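PT26-6P (Thermococcus sp., PDB 2WB7) is of unknown function but is encoded by a euryarchaeal mobile element and combines immunoglobulin-like domains with a helical domain. Local coordinates at residues S421-I426 with A457-L462; I452-A457 with E485-Y490; A3-D8 with M391-V396; A481-M486 with S517-E522; L238-L243 with L384-T389. All blocks are in the same frame, centred on the assembly; numbering follows the deposited sequence.

How the contacts relate
The chain starts contact 3 at once: residues 3-8 pair with 391-396, more than 380 residues later. Within that long loop lies contact 5, which joins 238-243 to 384-389, so the strands from 253-261 to 370-379, an antiparallel sheet, lie in the loop it closes. The remaining contacts lie in the helical domain and link its helices one after another. Contact 1 ties helix 408-438 to helix 442-465. Contact 2 opens on 452-457 before contact 1 has closed, so the two cross; it adds helix 471-499. Contact 4 begins where contact 2 ends, sharing Glu485 and Met486, and brings in helix 503-523. Charged side chains, Lys241, Lys425 and Lys482 among them, connect neighbouring contacts.

Contact 1: S421-I426 with A457-L462; sequences SLQEKI and AAINDL
Lys425 NZ is the best-held polar atom here. Four partners grip it: Asp489 OD1 and Glu485 OE2 by salt bridges, and the backbone O atoms of Thr387 and Tyr388 by hydrogen bonds. Lys425 has no share in the face between 421-426 and 457-462, and no hydrogen bond crosses it. Leu422 and Ile459 carry this apolar face, lying alongside with their tips pointing opposite ways. Leu422 CB lies 3.5 Å from Ile459 CG1. That CG1 is anti to the carbonyl carbon (chi1 -70°) and the chain then runs extended (chi2 -173°). Ile459 CD1 therefore comes within 3.8 Å of Gln423 N. Ile426 crosses the same tip obliquely, CD1 to Ile459 CD1 at 4.0 Å. Leu422 CD1 meets Leu462 CD1 at 3.8 Å, the two side chains nearly perpendicular. Ala458 CB touches the same Leu422 methyl. The axes are antiparallel (168°) and approach to 10.1 Å, a spacing bridged by branched side chains. Helices 408-438 and 442-465 follow each other as a helical hairpin. Val390 packs on Leu422, Met391 packs on Leu462, and helix 471-499 lies against Ala457 and Asp461.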
# COMPACT_ATOMS: atom_id res chain seq x y z
N SER A 421 13.87 14.90 37.73
CA SER A 421 14.21 14.10 36.57
C SER A 421 13.62 14.69 35.29
O SER A 421 14.29 14.71 34.27
CB SER A 421 13.73 12.68 36.79
OG SER A 421 14.58 12.01 37.69
N LEU A 422 12.39 15.18 35.36
CA LEU A 422 11.76 15.80 34.20
C LEU A 422 12.44 17.11 33.83
O LEU A 422 12.63 17.42 32.65
CB LEU A 422 10.27 16.02 34.44
CG LEU A 422 9.49 14.70 34.53
CD1 LEU A 422 8.07 14.93 34.98
CD2 LEU A 422 9.54 13.94 33.22
N GLN A 423 12.79 17.90 34.84
CA GLN A 423 13.56 19.10 34.61
C GLN A 423 14.81 18.75 33.82
O GLN A 423 15.22 19.49 32.91
CB GLN A 423 13.92 19.76 35.93
CG GLN A 423 12.97 20.89 36.33
CD GLN A 423 12.91 21.12 37.84
OE1 GLN A 423 13.58 20.43 38.62
NE2 GLN A 423 12.10 22.10 38.25
N GLU A 424 15.40 17.61 34.14
CA GLU A 424 16.60 17.20 33.43
C GLU A 424 16.28 16.85 31.99
O GLU A 424 16.97 17.30 31.08
CB GLU A 424 17.27 16.02 34.14
CG GLU A 424 18.31 15.31 33.28
CD GLU A 424 19.47 16.21 32.85
OE1 GLU A 424 20.44 15.68 32.26
OE2 GLU A 424 19.42 17.45 33.07
N LYS A 425 15.24 16.07 31.76
CA LYS A 425 14.80 15.77 30.39
C LYS A 425 14.49 17.05 29.60
O LYS A 425 14.73 17.12 28.40
CB LYS A 425 13.59 14.82 30.40
CG LYS A 425 13.98 13.36 30.67
CD LYS A 425 12.84 12.54 31.20
CE LYS A 425 11.97 11.96 30.08
NZ LYS A 425 12.50 10.66 29.62
N ILE A 426 13.97 18.06 30.29
CA ILE A 426 13.74 19.35 29.67
C ILE A 426 15.04 20.01 29.24
O ILE A 426 15.14 20.54 28.14
CB ILE A 426 12.97 20.28 30.61
CG1 ILE A 426 11.51 19.85 30.68
CG2 ILE A 426 13.04 21.70 30.11
CD1 ILE A 426 10.65 20.71 31.57
N ALA A 457 4.19 20.07 31.02
CA ALA A 457 2.84 19.72 31.45
C ALA A 457 2.88 18.61 32.49
O ALA A 457 2.06 18.57 33.42
CB ALA A 457 2.00 19.28 30.27
N ALA A 458 3.81 17.68 32.32
CA ALA A 458 3.93 16.57 33.23
C ALA A 458 4.38 17.07 34.59
O ALA A 458 3.83 16.68 35.62
CB ALA A 458 4.90 15.56 32.69
N ILE A 459 5.39 17.93 34.60
CA ILE A 459 5.84 18.53 35.84
C ILE A 459 4.67 19.20 36.56
O ILE A 459 4.59 19.15 37.77
CB ILE A 459 6.97 19.53 35.65
CG1 ILE A 459 8.26 18.80 35.25
CG2 ILE A 459 7.19 20.31 36.96
CD1 ILE A 459 9.50 19.69 35.21
N ASN A 460 3.76 19.81 35.82
CA ASN A 460 2.65 20.49 36.42
C ASN A 460 1.66 19.52 36.99
O ASN A 460 1.11 19.74 38.08
CB ASN A 460 1.96 21.38 35.39
CG ASN A 460 0.94 22.28 36.02
OD1 ASN A 460 1.27 23.16 36.80
ND2 ASN A 460 -0.33 22.05 35.70
N ASP A 461 1.39 18.45 36.25
CA ASP A 461 0.47 17.42 36.74
C ASP A 461 0.99 16.77 38.02
O ASP A 461 0.22 16.55 38.95
CB ASP A 461 0.18 16.40 35.65
CG ASP A 461 -0.69 16.96 34.55
OD1 ASP A 461 -1.37 17.98 34.77
OD2 ASP A 461 -0.72 16.41 33.44
N LEU A 462 2.29 16.50 38.09
CA LEU A 462 2.88 16.00 39.33
C LEU A 462 2.65 16.95 40.51
O LEU A 462 2.33 16.50 41.63
CB LEU A 462 4.37 15.66 39.17
CG LEU A 462 4.63 14.38 38.35
CD1 LEU A 462 6.11 14.15 38.09
CD2 LEU A 462 4.01 13.12 38.96

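Contact 2: I452-A457 with E485-Y490; sequences IDEYKA and EMAGDY
One hydrogen bond joins 452-457 to 485-490. Tyr455 OH donates to Asp489 OD1 at 2.5 Å, using the anti lone pair of that oxygen. OD1 lies at the ring edge, in its plane, while the carboxylate is turned 65° from the ring. Lys425 is a second partner of OD1, so a tyrosine and a lysine share one oxygen.

The ring also makes a CH-pi contact. Gly488 CA sits over one face, offset toward the rim, 4.2 Å from the centroid of the Tyr455 ring. Any CB at Gly488 would run into Tyr455 CE2, so the bare glycine lets the ring come close to the helix backbone. An alanine here in place of Tyr455 would lose both the covering ring and the hydroxyl, and would probably loosen Asp489 and the hold between the helices.

Van der Waals packing fills the other side. Glu454 CB rests 3.5 Å from Gly488 N. The chain then bends at chi2 (-55°) and lays its carboxylate along Ala487, with OE1 3.4 Å from Ala487 CB. The carboxylate oxygens of Glu454 are hydrogen-bonded beyond the two segments: OE1 with His484 ND1, OE2 with Ser517 OG. Glu485 CG touches Tyr455 CE2 at 3.9 Å.

The axes are antiparallel and only 7.7 Å apart, with Gly488 4.9 Å from Glu454, CA to CA. This is glycine-mediated close packing of antiparallel helices within an all-helical domain.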
# COMPACT_ATOMS: atom_id res chain seq x y z
N ILE A 452 9.51 20.04 25.03
CA ILE A 452 9.64 20.92 26.19
C ILE A 452 8.28 21.23 26.79
O ILE A 452 8.11 21.19 28.00
CB ILE A 452 10.40 22.22 25.85
CG1 ILE A 452 11.83 21.89 25.41
CG2 ILE A 452 10.42 23.14 27.05
CD1 ILE A 452 12.64 23.10 25.01
N ASP A 453 7.28 21.50 25.95
CA ASP A 453 5.93 21.73 26.46
C ASP A 453 5.27 20.49 27.09
O ASP A 453 4.44 20.61 28.01
CB ASP A 453 5.02 22.29 25.36
CG ASP A 453 5.57 23.56 24.71
OD1 ASP A 453 6.32 24.33 25.36
OD2 ASP A 453 5.23 23.80 23.53
N GLU A 454 5.62 19.30 26.60
CA GLU A 454 5.02 18.10 27.16
C GLU A 454 5.55 17.82 28.56
O GLU A 454 4.77 17.59 29.51
CB GLU A 454 5.20 16.90 26.24
CG GLU A 454 4.34 16.97 25.01
CD GLU A 454 2.85 17.14 25.33
OE1 GLU A 454 2.26 16.35 26.10
OE2 GLU A 454 2.24 18.09 24.79
N TYR A 455 6.88 17.84 28.69
CA TYR A 455 7.54 17.61 29.96
C TYR A 455 7.05 18.62 30.97
O TYR A 455 6.73 18.26 32.09
CB TYR A 455 9.05 17.69 29.81
CG TYR A 455 9.66 16.55 29.01
CD1 TYR A 455 10.71 16.77 28.12
CD2 TYR A 455 9.18 15.25 29.15
CE1 TYR A 455 11.27 15.73 27.41
CE2 TYR A 455 9.74 14.20 28.43
CZ TYR A 455 10.79 14.44 27.56
OH TYR A 455 11.33 13.39 26.85
N LYS A 456 6.98 19.89 30.56
CA LYS A 456 6.42 20.97 31.40
C LYS A 456 5.02 20.63 31.89
O LYS A 456 4.69 20.89 33.05
CB LYS A 456 6.36 22.30 30.64
CG LYS A 456 7.65 23.15 30.57
CD LYS A 456 7.23 24.62 30.54
CE LYS A 456 7.99 25.47 29.51
NZ LYS A 456 8.88 26.49 30.16
N ALA A 457 4.19 20.07 31.02
CA ALA A 457 2.84 19.72 31.45
C ALA A 457 2.88 18.61 32.49
O ALA A 457 2.06 18.57 33.42
CB ALA A 457 2.00 19.28 30.27
N GLU A 485 4.66 12.64 29.66
CA GLU A 485 6.06 12.25 29.55
C GLU A 485 6.31 11.40 28.30
O GLU A 485 7.36 11.51 27.66
CB GLU A 485 6.59 11.51 30.78
CG GLU A 485 8.11 11.47 30.76
CD GLU A 485 8.75 10.29 31.51
OE1 GLU A 485 8.03 9.57 32.23
OE2 GLU A 485 9.99 10.10 31.36
N MSE A 486 5.34 10.54 27.98
CA MSE A 486 5.41 9.69 26.80
C MSE A 486 5.41 10.52 25.52
O MSE A 486 6.18 10.26 24.58
CB MSE A 486 4.24 8.72 26.80
CG MSE A 486 4.35 7.61 27.85
SE MSE A 486 2.61 6.76 28.12
CE MSE A 486 3.09 5.10 29.02
N ALA A 487 4.54 11.53 25.49
CA ALA A 487 4.45 12.49 24.40
C ALA A 487 5.77 13.23 24.21
O ALA A 487 6.32 13.29 23.11
CB ALA A 487 3.34 13.45 24.68
N GLY A 488 6.31 13.77 25.29
CA GLY A 488 7.60 14.44 25.25
C GLY A 488 8.68 13.52 24.76
O GLY A 488 9.55 13.92 23.97
N ASP A 489 8.66 12.27 25.23
CA ASP A 489 9.63 11.27 24.75
C ASP A 489 9.56 11.08 23.24
O ASP A 489 10.58 10.97 22.56
CB ASP A 489 9.48 9.94 25.49
CG ASP A 489 9.98 10.02 26.93
OD1 ASP A 489 10.78 10.94 27.24
OD2 ASP A 489 9.59 9.16 27.75
N TYR A 490 8.34 11.09 22.70
CA TYR A 490 8.15 10.95 21.27
C TYR A 490 8.77 12.15 20.57
O TYR A 490 9.57 11.99 19.65
CB TYR A 490 6.66 10.86 20.90
CG TYR A 490 6.02 9.50 21.12
CD1 TYR A 490 6.60 8.35 20.61
CD2 TYR A 490 4.83 9.38 21.83
CE1 TYR A 490 6.01 7.09 20.80
CE2 TYR A 490 4.22 8.14 22.03
CZ TYR A 490 4.82 7.00 21.51
OH TYR A 490 4.22 5.78 21.71

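Contact 3: A3-D8 with M391-V396; sequences ATINDD and MKDQDV
Charge dominates one side of this contact. Asp7 OD2 and Asp393 OD1 stand 4.3 Å apart, like charges that lysines hold together. Lys482 NZ forms a salt bridge to each of the two oxygens, Lys241 NZ joins Asp7 OD2 to Asp393 OD2, and Lys483 NZ adds a salt bridge to Asp7 OD1. The cluster would probably keep both aspartates ionised. Ile5 O lies 3.1 Å from Asp393 OD1. Both atoms are acceptors, so they do not bond each other; Lys482 NZ reaches Ile5 O as well, in a weak hydrogen bond.

Van der Waals packing forms the other side. Ile5 and Val396 lie alongside and point opposite ways, with Ile5 CG1 4.0 Å from Val396 CG1. Ile5 CG2, anti to the backbone N, rests 3.9 Å from Asp393 CB. The hydroxyl oxygen Thr4 OG1 touches the same Val396 methyl at 3.9 Å, crossing it obliquely.

The backbones differ. Residues 3-6 turn as a helix would but lack its regular hydrogen-bond pattern, and Asp7 takes a positive phi (62°). Lys392 occupies the N-cap position of helix 393-404, and Val396 N bonds back to Lys392 O at 3.0 Å. Asp393 lies in the first turn, where the helix end would probably favour its negative charge.

The N-terminal segment packs against the first turn of helix 393-404. Ile5 continues onto Lys397 and Ile400 of that helix, while Thr4 rests on Leu475 and Asn479, and Asp7 on Met486, of helix 471-499.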
# COMPACT_ATOMS: atom_id res chain seq x y z
N ALA A 3 -5.61 2.21 33.93
CA ALA A 3 -5.04 3.12 32.96
C ALA A 3 -3.69 3.60 33.47
O ALA A 3 -2.75 3.81 32.71
CB ALA A 3 -5.95 4.32 32.78
N THR A 4 -3.59 3.75 34.77
CA THR A 4 -2.51 4.51 35.33
C THR A 4 -1.21 3.71 35.43
O THR A 4 -0.13 4.21 35.10
CB THR A 4 -2.95 5.12 36.66
OG1 THR A 4 -1.90 5.92 37.19
CG2 THR A 4 -3.37 4.01 37.65
N ILE A 5 -1.29 2.45 35.85
CA ILE A 5 -0.09 1.62 35.91
C ILE A 5 0.20 0.85 34.62
O ILE A 5 1.35 0.76 34.19
CB ILE A 5 -0.17 0.63 37.08
CG1 ILE A 5 -0.27 1.41 38.39
CG2 ILE A 5 1.03 -0.33 37.09
CD1 ILE A 5 -0.28 0.54 39.59
N ASN A 6 -0.85 0.31 34.01
CA ASN A 6 -0.76 -0.53 32.82
C ASN A 6 -0.95 0.19 31.50
O ASN A 6 -0.57 -0.31 30.44
CB ASN A 6 -1.79 -1.65 32.89
CG ASN A 6 -1.28 -2.84 33.65
OD1 ASN A 6 -0.74 -2.71 34.76
ND2 ASN A 6 -1.44 -4.02 33.05
N ASP A 7 -1.58 1.35 31.55
CA ASP A 7 -1.89 2.10 30.35
C ASP A 7 -2.83 1.31 29.44
O ASP A 7 -2.69 1.33 28.23
CB ASP A 7 -0.60 2.47 29.64
CG ASP A 7 0.42 3.05 30.59
OD1 ASP A 7 0.23 4.19 31.06
OD2 ASP A 7 1.42 2.36 30.89
N ASP A 8 -3.81 0.64 30.04
CA ASP A 8 -4.87 -0.02 29.29
C ASP A 8 -5.81 0.98 28.62
O ASP A 8 -6.74 0.60 27.93
CB ASP A 8 -5.68 -0.92 30.21
CG ASP A 8 -4.92 -2.18 30.60
OD1 ASP A 8 -4.41 -2.86 29.68
OD2 ASP A 8 -4.84 -2.49 31.83
N MSE A 391 8.63 8.00 35.07
CA MSE A 391 7.48 7.40 35.72
C MSE A 391 7.36 5.91 35.44
O MSE A 391 6.46 5.47 34.72
CB MSE A 391 6.24 8.13 35.29
CG MSE A 391 6.53 9.59 35.21
SE MSE A 391 5.10 10.66 35.87
CE MSE A 391 4.78 9.69 37.55
N LYS A 392 8.29 5.15 36.00
CA LYS A 392 8.24 3.71 35.94
C LYS A 392 6.95 3.21 36.59
O LYS A 392 6.43 3.84 37.51
CB LYS A 392 9.46 3.18 36.67
CG LYS A 392 10.76 3.68 36.10
CD LYS A 392 11.23 2.75 34.97
CE LYS A 392 12.53 3.25 34.35
NZ LYS A 392 13.41 3.92 35.38
N ASP A 393 6.40 2.10 36.11
CA ASP A 393 5.18 1.59 36.69
C ASP A 393 5.35 1.33 38.19
O ASP A 393 4.47 1.68 38.98
CB ASP A 393 4.72 0.32 35.98
CG ASP A 393 4.47 0.53 34.49
OD1 ASP A 393 4.28 1.68 34.05
OD2 ASP A 393 4.47 -0.49 33.75
N GLN A 394 6.47 0.73 38.58
CA GLN A 394 6.69 0.41 39.98
C GLN A 394 6.50 1.64 40.84
O GLN A 394 5.79 1.62 41.85
CB GLN A 394 8.08 -0.17 40.22
CG GLN A 394 8.25 -0.87 41.59
CD GLN A 394 7.08 -1.80 41.92
OE1 GLN A 394 6.86 -2.81 41.24
NE2 GLN A 394 6.33 -1.46 42.96
N ASP A 395 7.14 2.73 40.43
CA ASP A 395 7.13 3.98 41.19
C ASP A 395 5.74 4.58 41.20
O ASP A 395 5.30 5.15 42.21
CB ASP A 395 8.11 4.98 40.58
CG ASP A 395 9.53 4.45 40.51
OD1 ASP A 395 9.74 3.22 40.64
OD2 ASP A 395 10.47 5.25 40.32
N VAL A 396 5.03 4.46 40.09
CA VAL A 396 3.65 4.89 40.06
C VAL A 396 2.80 4.07 41.02
O VAL A 396 1.90 4.60 41.68
CB VAL A 396 3.04 4.82 38.66
CG1 VAL A 396 1.53 5.01 38.74
CG2 VAL A 396 3.66 5.88 37.77

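Contact 4: A481-M486 with S517-E522; sequences AKKHEM and SNLAKE
Segments 481-486 and 517-522 run antiparallel at 167°, their axes approaching to 7.9 Å, with Lys483 facing Ala520. They belong to the helical hairpin formed by helices 471-499 and 503-523, the last two of the helical domain.

His484 lies broadside to the second helix. Ala520 CB stands 3.4 Å above the ring plane of His484, over its centre and only 10° off the normal. This is a face-on CH-pi contact, and the small alanine permits the close helix spacing. Lys521 NZ approaches the ring at its edge, near the plane, 4.4 Å from His484 CE1. Ser517 OG is 4.1 Å from His484 CE1, but its hydroxyl is already bonded to Glu454.

Both ring nitrogens are engaged by carboxylates: ND1 by Glu454 and NE2 by Glu524. Two acidic partners would probably favour the charged imidazolium, although Lys521 would oppose this. They also fix the rotation of the ring. An alanine here in place of His484 would lose the flat face under Ala520 and both of these bonds, and would probably loosen Glu454 between the helices.

Lys483 packs by its aliphatic chain. Lys483 CB meets Ala520 CB at 3.9 Å, and the chain bends at chi2 (-61°). Its NZ goes on to salt bridges with Asp7 and Asp9. On the way, Lys483 CE crosses Leu519 obliquely, 3.8 Å from Leu519 CD2.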
# COMPACT_ATOMS: atom_id res chain seq x y z
N ALA A 481 0.11 13.00 33.73
CA ALA A 481 1.54 13.21 33.81
C ALA A 481 2.33 12.11 33.07
O ALA A 481 3.34 12.39 32.42
CB ALA A 481 1.96 13.32 35.27
N LYS A 482 1.86 10.88 33.17
CA LYS A 482 2.54 9.77 32.51
C LYS A 482 2.53 9.88 30.97
O LYS A 482 3.58 9.75 30.30
CB LYS A 482 1.88 8.47 32.92
CG LYS A 482 2.79 7.28 32.80
CD LYS A 482 2.03 6.03 33.16
CE LYS A 482 2.88 4.80 33.04
NZ LYS A 482 1.96 3.62 33.08
N LYS A 483 1.34 10.14 30.42
CA LYS A 483 1.18 10.28 28.97
C LYS A 483 1.88 11.51 28.44
O LYS A 483 2.39 11.50 27.32
CB LYS A 483 -0.29 10.35 28.59
CG LYS A 483 -1.18 9.42 29.36
CD LYS A 483 -0.85 7.96 29.17
CE LYS A 483 -2.13 7.14 29.34
NZ LYS A 483 -1.98 5.99 30.26
N HIS A 484 1.88 12.59 29.22
CA HIS A 484 2.65 13.77 28.84
C HIS A 484 4.12 13.42 28.73
O HIS A 484 4.78 13.84 27.78
CB HIS A 484 2.46 14.96 29.81
CG HIS A 484 1.21 15.76 29.57
ND1 HIS A 484 0.84 16.20 28.32
CD2 HIS A 484 0.26 16.21 30.42
CE1 HIS A 484 -0.30 16.88 28.41
NE2 HIS A 484 -0.68 16.88 29.67
N GLU A 485 4.66 12.64 29.66
CA GLU A 485 6.06 12.25 29.55
C GLU A 485 6.31 11.40 28.30
O GLU A 485 7.36 11.51 27.66
CB GLU A 485 6.59 11.51 30.78
CG GLU A 485 8.11 11.47 30.76
CD GLU A 485 8.75 10.29 31.51
OE1 GLU A 485 8.03 9.57 32.23
OE2 GLU A 485 9.99 10.10 31.36
N MSE A 486 5.34 10.54 27.98
CA MSE A 486 5.41 9.69 26.80
C MSE A 486 5.41 10.52 25.52
O MSE A 486 6.18 10.26 24.58
CB MSE A 486 4.24 8.72 26.80
CG MSE A 486 4.35 7.61 27.85
SE MSE A 486 2.61 6.76 28.12
CE MSE A 486 3.09 5.10 29.02
N SER A 517 -0.43 13.23 23.92
CA SER A 517 -0.70 14.49 24.55
C SER A 517 -2.21 14.69 24.68
O SER A 517 -2.69 15.06 25.75
CB SER A 517 -0.06 15.62 23.78
OG SER A 517 -0.42 16.86 24.35
N ASN A 518 -2.96 14.39 23.63
CA ASN A 518 -4.41 14.54 23.71
C ASN A 518 -5.04 13.55 24.68
O ASN A 518 -6.04 13.85 25.33
CB ASN A 518 -5.07 14.45 22.34
CG ASN A 518 -4.64 15.58 21.41
OD1 ASN A 518 -4.84 15.50 20.20
ND2 ASN A 518 -4.05 16.61 21.97
N LEU A 519 -4.48 12.35 24.78
CA LEU A 519 -5.00 11.39 25.73
C LEU A 519 -4.79 11.96 27.12
O LEU A 519 -5.71 11.91 27.98
CB LEU A 519 -4.30 10.04 25.59
CG LEU A 519 -4.79 8.94 26.53
CD1 LEU A 519 -6.29 8.86 26.51
CD2 LEU A 519 -4.20 7.62 26.14
N ALA A 520 -3.60 12.53 27.36
CA ALA A 520 -3.32 13.16 28.64
C ALA A 520 -4.40 14.16 29.04
O ALA A 520 -4.93 14.12 30.16
CB ALA A 520 -1.96 13.83 28.64
N LYS A 521 -4.74 15.05 28.11
CA LYS A 521 -5.67 16.13 28.41
C LYS A 521 -7.07 15.63 28.74
O LYS A 521 -7.87 16.36 29.31
CB LYS A 521 -5.75 17.11 27.25
CG LYS A 521 -4.43 17.69 26.85
CD LYS A 521 -4.62 18.68 25.74
CE LYS A 521 -3.29 19.21 25.24
NZ LYS A 521 -2.57 19.98 26.29
N GLU A 522 -7.37 14.39 28.38
CA GLU A 522 -8.69 13.88 28.72
C GLU A 522 -8.83 13.68 30.21
O GLU A 522 -9.93 13.63 30.74
CB GLU A 522 -8.98 12.58 27.98
CG GLU A 522 -9.32 12.79 26.54
CD GLU A 522 -9.32 11.49 25.80
OE1 GLU A 522 -9.24 10.43 26.48
OE2 GLU A 522 -9.38 11.50 24.56

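Contact 5: L238-L243 with L384-T389; sequences LPIKFL and LSNTYT
Ile240 pushes an apolar methyl against a turn rich in polar atoms. Its CG1 takes the crowded position between the backbone N and the carbonyl carbon (chi1 64°), and the chain then extends to CD1. Ile240 CD1 lies 3.5 Å from Asn386 OD1. The same methyl is 3.5 Å from Thr387 N, and Thr387 OG1 is close by.

The turn is an Asx turn. Asn386 OD1 accepts from Tyr388 N at 2.7 Å with an N-H...O angle of 153°. The donor sits above the carbonyl plane, 32° out of it. This bond probably helps keep the Asn386 side chain beside Ile240. Ile240 itself starts a short 3-10 segment, 240-243.

No direct hydrogen bond crosses the contact. Ile240 CG1 is 3.7 Å from Thr389 OG1, the two side chains passing in opposite directions. A water bridges the segments: it lies 2.7 Å from Thr389 OG1 and accepts a weak bond from Lys241 N at 3.0 Å. Within 238-243, the Phe242 ring is packed on both faces, by Lys241 CE over the centre of one face and by Leu238 CD1 nearer the rim of the opposite face.

The two loops meet between the eight-stranded antiparallel sheet and the helices. Segment 384-389 leads from strand 370-379 to helix 393-404, and segment 238-243 precedes strand 253-261. Asn493 of helix 471-499 bonds Ser385 N, and Pro239 packs on Tyr490. At the Leu384 end, CB lies 4.0 Å from Ile240 CG2, and Leu384 CD1 rests 3.4 Å from Leu238 O.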
# COMPACT_ATOMS: atom_id res chain seq x y z
N LEU A 238 4.77 1.68 20.70
CA LEU A 238 4.38 1.99 22.06
C LEU A 238 5.59 2.61 22.77
O LEU A 238 6.74 2.39 22.39
CB LEU A 238 3.93 0.71 22.77
CG LEU A 238 2.51 0.24 22.47
CD1 LEU A 238 2.30 -1.16 23.01
CD2 LEU A 238 1.45 1.23 23.01
N PRO A 239 5.35 3.41 23.81
CA PRO A 239 6.44 3.94 24.61
C PRO A 239 7.37 2.86 25.14
O PRO A 239 6.95 1.74 25.37
CB PRO A 239 5.71 4.64 25.76
CG PRO A 239 4.41 5.10 25.13
CD PRO A 239 4.04 3.97 24.20
N ILE A 240 8.64 3.20 25.37
CA ILE A 240 9.64 2.20 25.75
C ILE A 240 9.33 1.43 27.03
O ILE A 240 9.88 0.35 27.26
CB ILE A 240 11.07 2.79 25.85
CG1 ILE A 240 11.13 3.83 26.98
CG2 ILE A 240 11.50 3.37 24.52
CD1 ILE A 240 12.48 4.46 27.18
N LYS A 241 8.47 1.97 27.89
CA LYS A 241 8.16 1.24 29.12
C LYS A 241 7.62 -0.15 28.82
O LYS A 241 7.72 -1.04 29.66
CB LYS A 241 7.21 2.01 30.04
CG LYS A 241 5.78 2.06 29.57
CD LYS A 241 4.83 1.76 30.71
CE LYS A 241 3.79 0.76 30.27
NZ LYS A 241 3.28 -0.02 31.42
N PHE A 242 7.07 -0.35 27.63
CA PHE A 242 6.38 -1.59 27.31
C PHE A 242 7.34 -2.72 27.01
O PHE A 242 6.93 -3.81 26.67
CB PHE A 242 5.38 -1.40 26.18
CG PHE A 242 4.13 -0.68 26.59
CD1 PHE A 242 4.01 0.68 26.38
CD2 PHE A 242 3.09 -1.36 27.19
CE1 PHE A 242 2.86 1.35 26.76
CE2 PHE A 242 1.93 -0.69 27.59
CZ PHE A 242 1.82 0.67 27.36
N LEU A 243 8.63 -2.45 27.15
CA LEU A 243 9.66 -3.47 26.96
C LEU A 243 9.69 -4.45 28.14
O LEU A 243 9.96 -5.63 27.95
CB LEU A 243 11.03 -2.83 26.80
CG LEU A 243 11.48 -2.43 25.39
CD1 LEU A 243 12.86 -1.81 25.44
CD2 LEU A 243 11.44 -3.64 24.46
N LEU A 384 12.39 3.58 18.60
CA LEU A 384 12.68 4.59 19.62
C LEU A 384 14.04 4.35 20.27
O LEU A 384 14.55 3.23 20.26
CB LEU A 384 11.61 4.60 20.70
CG LEU A 384 10.18 4.83 20.22
CD1 LEU A 384 9.23 4.47 21.29
CD2 LEU A 384 9.99 6.26 19.81
N SER A 385 14.61 5.41 20.84
CA SER A 385 15.84 5.29 21.63
C SER A 385 15.49 5.37 23.12
O SER A 385 14.44 5.89 23.49
CB SER A 385 16.83 6.39 21.26
OG SER A 385 16.35 7.65 21.70
N ASN A 386 16.37 4.87 23.98
CA ASN A 386 16.10 4.92 25.41
C ASN A 386 16.09 6.35 25.94
O ASN A 386 17.11 7.03 25.94
CB ASN A 386 17.09 4.06 26.21
CG ASN A 386 16.74 4.02 27.70
OD1 ASN A 386 15.80 4.70 28.15
ND2 ASN A 386 17.48 3.22 28.46
N THR A 387 14.95 6.81 26.41
CA THR A 387 14.85 8.16 26.95
C THR A 387 14.84 8.23 28.49
O THR A 387 14.75 9.31 29.06
CB THR A 387 13.63 8.89 26.38
OG1 THR A 387 12.49 8.01 26.38
CG2 THR A 387 13.91 9.32 24.97
N TYR A 388 14.95 7.08 29.15
CA TYR A 388 14.99 7.03 30.62
C TYR A 388 13.68 7.49 31.21
O TYR A 388 13.54 8.64 31.60
CB TYR A 388 16.17 7.86 31.16
CG TYR A 388 17.43 7.59 30.37
CD1 TYR A 388 17.97 8.56 29.52
CD2 TYR A 388 18.04 6.35 30.42
CE1 TYR A 388 19.08 8.30 28.76
CE2 TYR A 388 19.16 6.08 29.66
CZ TYR A 388 19.67 7.06 28.83
OH TYR A 388 20.79 6.81 28.08
N THR A 389 12.71 6.58 31.26
CA THR A 389 11.41 6.93 31.78
C THR A 389 11.53 7.32 33.22
O THR A 389 12.19 6.64 34.00
CB THR A 389 10.44 5.77 31.68
OG1 THR A 389 10.48 5.25 30.35
CG2 THR A 389 9.02 6.23 31.99
O HOH W 1 8.20 4.75 29.00